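Local atomic coordinates of catechol 1,2-dioxygenase (PDB entry 1DMH), a protein that catalyses the iron(III)-dependent intradiol cleavage of catechol by dioxygen to cis,cis-muconate, a step of the beta-ketoadipate pathway of aromatic breakdown. Residues E116-A121 / S181-E186; G138-A143 / F288-T293; K146-A151 / V229-H234. All blocks are in the same frame, centred on the assembly; numbering follows the deposited sequence.

Interaction 1: residues E116-A121 / S181-E186; sequences ESVGYA and SIITDE
I183 is held to 116-121 at both ends of its backbone and along its side chain. Its N-H runs almost straight to S117 O, with I183 N 2.9 Å from that oxygen. Its carbonyl takes the amide of G119 nearly along the C=O axis, G119 N lying 2.7 Å from I183 O. With both side-chain torsions near -55°, the isoleucine lays CG1 and CD1 against the E116 chain. That chain is extended, CG anti to the backbone N (chi1 173°), and crosses I183 obliquely, so that E116 CD comes 3.9 Å from I183 CD1; E116 OE1 also forms a long, weak ion pair with K152. V118 lies on the same face of the sheet and brings CG2 to 4.1 Å from I183 CB. Strands 116-118 and 179-183 pair in parallel at this point of the large mixed beta sheet of the intradiol dioxygenase fold, with E116 beside S181 and S117 beside I182. I182 points to the other face, where Y190 and V192 of strand 189-195 pack on it. Its CG2 sits 3.7 Å from G119 N, and its CD1 touches A121 CB at 4.2 Å. G119, at positive phi (64°), turns the chain between the two short strands; within this bend S117 OG donates to Y120 O at 2.8 Å.

Interaction 2: residues G138-A143 / F288-T293; sequences GTIFDA and FDLKLT
D289 OD1 is gripped by two hydrogen bonds: the T139 amide, with T139 N at 2.8 Å from OD1, and a water. The amide meets OD1 from above the carboxylate plane. Here, where the parallel pairing of strands 133-141 and 283-291 in the mixed sheet of the dioxygenase begins, the aspartate side chain accepts this amide in place of F288 O, 4.2 Å from T139 N. From there the backbone ladder is regular: L290 N binds T139 O, F141 N lies 2.8 Å from L290 O in a nearly straight bond (171°), and L292 N closes on F141 O. I140 and L290 share the buried face and lie side by side, I140 CD1 3.6 Å from L290 CD1. L292 CG approaches I140 CG2, and V229 of strand 220-230 packs on all three. On the other face K291 stretches out, CG anti to the backbone N, and bends only at its last torsion (64°). This carries K291 NZ to D142 O at 3.1 Å, with a weak bond to A143 O. The F141 ring stands nearly perpendicular to the D289 carboxylate, with D289 OD2 in plane at its edge and T139 CG2 3.8 Å above the ring plane, over its margin.

Interaction 3: residues K146-A151 / V229-H234; sequences KPLPNA and VSADGH
L148 leans with CD1 over one face of the H234 imidazole, 4.3 Å from H234 CE1, and presses the same methyl against A231. There the fit is tight: L148 CD1 and A231 CB are 3.5 Å apart, and the leucine's first torsion (-133°) is far from a staggered position. A151 CB sits beside L148 CD1 against the same A231 methyl, 4.0 Å from A231 CB, so that A231 touches two side chains of 146-151 at once. Both partners are type II beta turns, L148 to A151 leading into strand 152-157 and A231 to H234 following strand 220-230; N150 and G233 take the positive-phi third position of each. In the second turn H234 N bonds to A231 O. The ring is fixed by H234 ND1, which donates to D232 O at 2.9 Å with D232 O close to the ring plane, although the donor lies above the carbonyl plane of D232. H234 NE2 meanwhile receives the amide of A143. One ring nitrogen thus donates and the other accepts, which is consistent with a neutral imidazole protonated at ND1, while the contact between the turns themselves is apolar, methyl on methyl and methyl on ring.

The three contacts cluster at one end of the same sheet. Interactions 2 and 3 have centres about 8 Å apart and are joined by a probable hydrogen bond from L148 N to I140 O (2.7 Å). Interaction 1, centred about 12 Å from interaction 3, is tied to it through T184, whose OG1 lies 2.6 Å from L148 O and 2.7 Å from A151 N; T184 CG2 also packs on I140 of interaction 2. Interactions 1 and 2 come nearer to the active site than interaction 3, which lies away from it: the side chain of F288 is about 8 Å, and that of I182 about 10 Å, from the side chain of the catechol-binding residue I225.

Interaction 1: residues E116-A121 / S181-E186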
# COMPACT_ATOMS: atom_id res chain seq x y z
N GLU A 116 3.46 -9.30 34.19
CA GLU A 116 2.14 -9.47 34.79
C GLU A 116 2.19 -9.53 36.33
O GLU A 116 3.17 -10.02 36.91
CB GLU A 116 1.55 -10.75 34.21
CG GLU A 116 0.28 -11.16 34.84
CD GLU A 116 -0.09 -12.54 34.39
OE1 GLU A 116 -0.29 -12.71 33.16
OE2 GLU A 116 -0.16 -13.45 35.25
N SER A 117 1.17 -9.03 37.01
CA SER A 117 1.14 -9.07 38.47
C SER A 117 -0.29 -9.00 38.94
O SER A 117 -1.19 -8.63 38.18
CB SER A 117 1.93 -7.91 39.06
OG SER A 117 1.31 -6.71 38.69
N VAL A 118 -0.52 -9.34 40.21
CA VAL A 118 -1.87 -9.31 40.73
C VAL A 118 -2.19 -8.02 41.44
O VAL A 118 -1.39 -7.55 42.26
CB VAL A 118 -2.13 -10.48 41.73
CG1 VAL A 118 -3.58 -10.38 42.28
CG2 VAL A 118 -1.89 -11.81 41.06
N GLY A 119 -3.35 -7.46 41.10
CA GLY A 119 -3.88 -6.25 41.70
C GLY A 119 -3.17 -4.91 41.58
O GLY A 119 -3.84 -3.88 41.56
N TYR A 120 -1.84 -4.90 41.47
CA TYR A 120 -1.08 -3.66 41.43
C TYR A 120 0.26 -3.77 40.70
O TYR A 120 0.89 -4.82 40.67
CB TYR A 120 -0.80 -3.20 42.88
CG TYR A 120 0.23 -2.10 42.99
CD1 TYR A 120 -0.10 -0.78 42.70
CD2 TYR A 120 1.58 -2.40 43.24
CE1 TYR A 120 0.88 0.22 42.64
CE2 TYR A 120 2.57 -1.40 43.18
CZ TYR A 120 2.21 -0.09 42.87
OH TYR A 120 3.18 0.89 42.77
N ALA A 121 0.69 -2.66 40.12
CA ALA A 121 1.99 -2.58 39.46
C ALA A 121 2.27 -1.13 39.16
O ALA A 121 1.34 -0.32 39.01
CB ALA A 121 1.99 -3.36 38.15
N SER A 181 0.26 -6.05 32.54
CA SER A 181 -0.93 -6.89 32.61
C SER A 181 -1.22 -7.00 34.08
O SER A 181 -0.31 -7.29 34.86
CB SER A 181 -0.69 -8.29 32.05
OG SER A 181 -0.51 -8.23 30.66
N ILE A 182 -2.45 -6.74 34.48
CA ILE A 182 -2.81 -6.84 35.88
C ILE A 182 -3.97 -7.79 36.07
O ILE A 182 -4.99 -7.70 35.40
CB ILE A 182 -3.16 -5.46 36.45
CG1 ILE A 182 -1.92 -4.59 36.32
CG2 ILE A 182 -3.62 -5.57 37.92
CD1 ILE A 182 -2.06 -3.33 36.95
N ILE A 183 -3.78 -8.74 36.97
CA ILE A 183 -4.82 -9.72 37.27
C ILE A 183 -5.60 -9.08 38.39
O ILE A 183 -5.01 -8.71 39.41
CB ILE A 183 -4.24 -11.03 37.81
CG1 ILE A 183 -3.22 -11.58 36.81
CG2 ILE A 183 -5.37 -12.00 38.15
CD1 ILE A 183 -3.75 -11.75 35.39
N THR A 184 -6.91 -8.94 38.21
CA THR A 184 -7.70 -8.33 39.26
C THR A 184 -7.62 -9.16 40.56
O THR A 184 -7.48 -10.38 40.53
CB THR A 184 -9.16 -8.11 38.81
OG1 THR A 184 -9.73 -9.34 38.37
CG2 THR A 184 -9.21 -7.10 37.65
N ASP A 185 -7.68 -8.46 41.68
CA ASP A 185 -7.61 -9.08 43.00
C ASP A 185 -8.98 -9.58 43.48
O ASP A 185 -9.96 -9.54 42.74
CB ASP A 185 -7.03 -8.06 44.00
CG ASP A 185 -7.94 -6.85 44.18
OD1 ASP A 185 -9.15 -6.94 43.88
OD2 ASP A 185 -7.44 -5.81 44.65
N GLU A 186 -9.02 -10.04 44.74
CA GLU A 186 -10.22 -10.59 45.41
C GLU A 186 -11.46 -9.73 45.31
O GLU A 186 -12.57 -10.22 45.51
CB GLU A 186 -9.95 -10.82 46.90
CG GLU A 186 -8.67 -11.55 47.22
CD GLU A 186 -7.44 -10.73 46.85
OE1 GLU A 186 -7.27 -9.64 47.45
OE2 GLU A 186 -6.64 -11.18 45.98
O HOH W 1 2.54 -6.12 36.12
O HOH W 2 -5.99 -3.50 42.97

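Interaction 2: residues G138-A143 / F288-T293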
# COMPACT_ATOMS: atom_id res chain seq x y z
N GLY A 138 -9.56 0.93 39.33
CA GLY A 138 -10.95 0.69 39.07
C GLY A 138 -11.32 -0.72 39.41
O GLY A 138 -10.51 -1.47 39.95
N THR A 139 -12.55 -1.08 39.09
CA THR A 139 -13.05 -2.42 39.36
C THR A 139 -13.52 -3.02 38.05
O THR A 139 -14.02 -2.30 37.18
CB THR A 139 -14.26 -2.38 40.34
OG1 THR A 139 -13.86 -1.80 41.59
CG2 THR A 139 -14.82 -3.80 40.56
N ILE A 140 -13.35 -4.33 37.89
CA ILE A 140 -13.84 -4.99 36.69
C ILE A 140 -15.12 -5.73 37.09
O ILE A 140 -15.11 -6.49 38.06
CB ILE A 140 -12.82 -6.01 36.14
CG1 ILE A 140 -11.52 -5.30 35.77
CG2 ILE A 140 -13.43 -6.76 34.93
CD1 ILE A 140 -11.69 -4.18 34.73
N PHE A 141 -16.21 -5.52 36.36
CA PHE A 141 -17.48 -6.19 36.65
C PHE A 141 -17.85 -7.22 35.60
O PHE A 141 -17.65 -6.98 34.41
CB PHE A 141 -18.61 -5.17 36.72
CG PHE A 141 -18.47 -4.19 37.84
CD1 PHE A 141 -18.85 -4.54 39.13
CD2 PHE A 141 -17.98 -2.92 37.60
CE1 PHE A 141 -18.75 -3.62 40.18
CE2 PHE A 141 -17.87 -1.99 38.65
CZ PHE A 141 -18.26 -2.34 39.93
N ASP A 142 -18.38 -8.37 36.03
CA ASP A 142 -18.80 -9.40 35.08
C ASP A 142 -20.12 -8.99 34.45
O ASP A 142 -20.66 -7.92 34.74
CB ASP A 142 -18.95 -10.79 35.74
CG ASP A 142 -20.02 -10.85 36.83
OD1 ASP A 142 -21.01 -10.08 36.81
OD2 ASP A 142 -19.90 -11.73 37.69
N ALA A 143 -20.63 -9.85 33.57
CA ALA A 143 -21.87 -9.52 32.89
C ALA A 143 -23.06 -9.31 33.83
O ALA A 143 -24.06 -8.71 33.42
CB ALA A 143 -22.19 -10.59 31.85
N PHE A 288 -11.53 4.24 36.77
CA PHE A 288 -12.28 3.80 35.60
C PHE A 288 -12.64 2.34 35.77
O PHE A 288 -11.76 1.49 35.85
CB PHE A 288 -11.48 3.98 34.31
CG PHE A 288 -12.29 3.69 33.06
CD1 PHE A 288 -13.44 4.43 32.77
CD2 PHE A 288 -11.95 2.64 32.21
CE1 PHE A 288 -14.23 4.14 31.66
CE2 PHE A 288 -12.74 2.35 31.10
CZ PHE A 288 -13.89 3.10 30.83
N ASP A 289 -13.94 2.07 35.87
CA ASP A 289 -14.44 0.70 36.02
C ASP A 289 -14.85 0.21 34.65
O ASP A 289 -15.32 1.00 33.81
CB ASP A 289 -15.68 0.61 36.91
CG ASP A 289 -15.46 1.13 38.29
OD1 ASP A 289 -14.33 1.05 38.81
OD2 ASP A 289 -16.44 1.59 38.88
N LEU A 290 -14.70 -1.09 34.43
CA LEU A 290 -15.08 -1.70 33.16
C LEU A 290 -16.04 -2.84 33.42
O LEU A 290 -15.85 -3.60 34.37
CB LEU A 290 -13.86 -2.22 32.41
CG LEU A 290 -12.86 -1.12 32.05
CD1 LEU A 290 -11.92 -0.97 33.22
CD2 LEU A 290 -12.08 -1.46 30.77
N LYS A 291 -17.07 -2.94 32.59
CA LYS A 291 -18.06 -4.01 32.71
C LYS A 291 -17.98 -4.85 31.44
O LYS A 291 -18.02 -4.31 30.32
CB LYS A 291 -19.47 -3.44 32.89
CG LYS A 291 -20.55 -4.52 33.13
CD LYS A 291 -21.92 -3.87 33.40
CE LYS A 291 -23.07 -4.88 33.45
NZ LYS A 291 -22.91 -5.83 34.57
N LEU A 292 -17.87 -6.16 31.63
CA LEU A 292 -17.73 -7.10 30.52
C LEU A 292 -19.03 -7.76 30.03
O LEU A 292 -20.05 -7.76 30.72
CB LEU A 292 -16.73 -8.20 30.92
CG LEU A 292 -15.31 -7.82 31.35
CD1 LEU A 292 -14.54 -9.09 31.59
CD2 LEU A 292 -14.61 -6.99 30.28
N THR A 293 -19.00 -8.30 28.82
CA THR A 293 -20.16 -8.99 28.27
C THR A 293 -19.84 -10.49 28.17
O THR A 293 -18.67 -10.90 28.04
CB THR A 293 -20.54 -8.43 26.87
OG1 THR A 293 -19.43 -8.57 25.98
CG2 THR A 293 -20.91 -6.96 26.95
O HOH W 3 -13.75 1.57 41.29

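Interaction 3: residues K146-A151 / V229-H234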
# COMPACT_ATOMS: atom_id res chain seq x y z
N LYS A 146 -21.27 -7.88 38.93
CA LYS A 146 -20.54 -8.32 40.11
C LYS A 146 -19.03 -8.19 39.89
O LYS A 146 -18.54 -8.50 38.80
CB LYS A 146 -20.92 -9.77 40.41
CG LYS A 146 -22.43 -9.93 40.57
CD LYS A 146 -22.93 -11.37 40.68
CE LYS A 146 -24.48 -11.37 40.78
NZ LYS A 146 -25.12 -12.72 40.93
N PRO A 147 -18.28 -7.73 40.91
CA PRO A 147 -16.83 -7.57 40.82
C PRO A 147 -16.21 -8.87 40.36
O PRO A 147 -16.55 -9.92 40.87
CB PRO A 147 -16.45 -7.19 42.24
CG PRO A 147 -17.63 -6.37 42.66
CD PRO A 147 -18.73 -7.33 42.25
N LEU A 148 -15.27 -8.79 39.42
CA LEU A 148 -14.67 -9.98 38.86
C LEU A 148 -13.19 -10.18 39.17
O LEU A 148 -12.32 -9.56 38.56
CB LEU A 148 -14.82 -9.95 37.33
CG LEU A 148 -15.30 -11.11 36.45
CD1 LEU A 148 -14.78 -10.85 35.02
CD2 LEU A 148 -14.79 -12.44 36.94
N PRO A 149 -12.87 -11.01 40.18
CA PRO A 149 -11.45 -11.24 40.46
C PRO A 149 -10.86 -12.11 39.35
O PRO A 149 -11.59 -12.80 38.64
CB PRO A 149 -11.48 -11.97 41.81
CG PRO A 149 -12.76 -12.73 41.72
CD PRO A 149 -13.71 -11.65 41.20
N ASN A 150 -9.55 -12.06 39.19
CA ASN A 150 -8.88 -12.85 38.17
C ASN A 150 -9.06 -12.45 36.72
O ASN A 150 -8.66 -13.20 35.82
CB ASN A 150 -9.25 -14.31 38.36
CG ASN A 150 -8.79 -14.85 39.72
OD1 ASN A 150 -9.23 -15.90 40.16
ND2 ASN A 150 -7.88 -14.11 40.38
N ALA A 151 -9.65 -11.28 36.47
CA ALA A 151 -9.80 -10.79 35.10
C ALA A 151 -8.42 -10.26 34.73
O ALA A 151 -7.67 -9.80 35.60
CB ALA A 151 -10.84 -9.67 35.06
N VAL A 229 -9.27 -6.19 28.31
CA VAL A 229 -9.71 -6.84 29.53
C VAL A 229 -10.29 -8.19 29.08
O VAL A 229 -11.15 -8.25 28.19
CB VAL A 229 -10.82 -6.05 30.29
CG1 VAL A 229 -11.16 -6.77 31.62
CG2 VAL A 229 -10.34 -4.63 30.58
N SER A 230 -9.77 -9.27 29.64
CA SER A 230 -10.30 -10.59 29.32
C SER A 230 -10.54 -11.39 30.62
O SER A 230 -9.91 -11.14 31.66
CB SER A 230 -9.36 -11.34 28.37
OG SER A 230 -8.06 -11.48 28.88
N ALA A 231 -11.48 -12.33 30.55
CA ALA A 231 -11.84 -13.16 31.69
C ALA A 231 -12.67 -14.33 31.20
O ALA A 231 -13.36 -14.23 30.19
CB ALA A 231 -12.67 -12.34 32.68
N ASP A 232 -12.62 -15.45 31.92
CA ASP A 232 -13.40 -16.61 31.51
C ASP A 232 -14.88 -16.28 31.42
O ASP A 232 -15.42 -15.44 32.15
CB ASP A 232 -13.16 -17.76 32.48
CG ASP A 232 -11.73 -18.27 32.42
OD1 ASP A 232 -11.29 -18.62 31.31
OD2 ASP A 232 -11.06 -18.33 33.47
N GLY A 233 -15.55 -16.93 30.47
CA GLY A 233 -16.97 -16.70 30.28
C GLY A 233 -17.36 -15.38 29.64
O GLY A 233 -18.54 -15.13 29.36
N HIS A 234 -16.39 -14.51 29.38
CA HIS A 234 -16.72 -13.21 28.78
C HIS A 234 -15.91 -12.95 27.52
O HIS A 234 -14.85 -13.57 27.30
CB HIS A 234 -16.45 -12.06 29.75
CG HIS A 234 -17.29 -12.11 30.99
ND1 HIS A 234 -17.05 -13.01 32.01
CD2 HIS A 234 -18.38 -11.39 31.36
CE1 HIS A 234 -17.96 -12.84 32.96
NE2 HIS A 234 -18.77 -11.86 32.59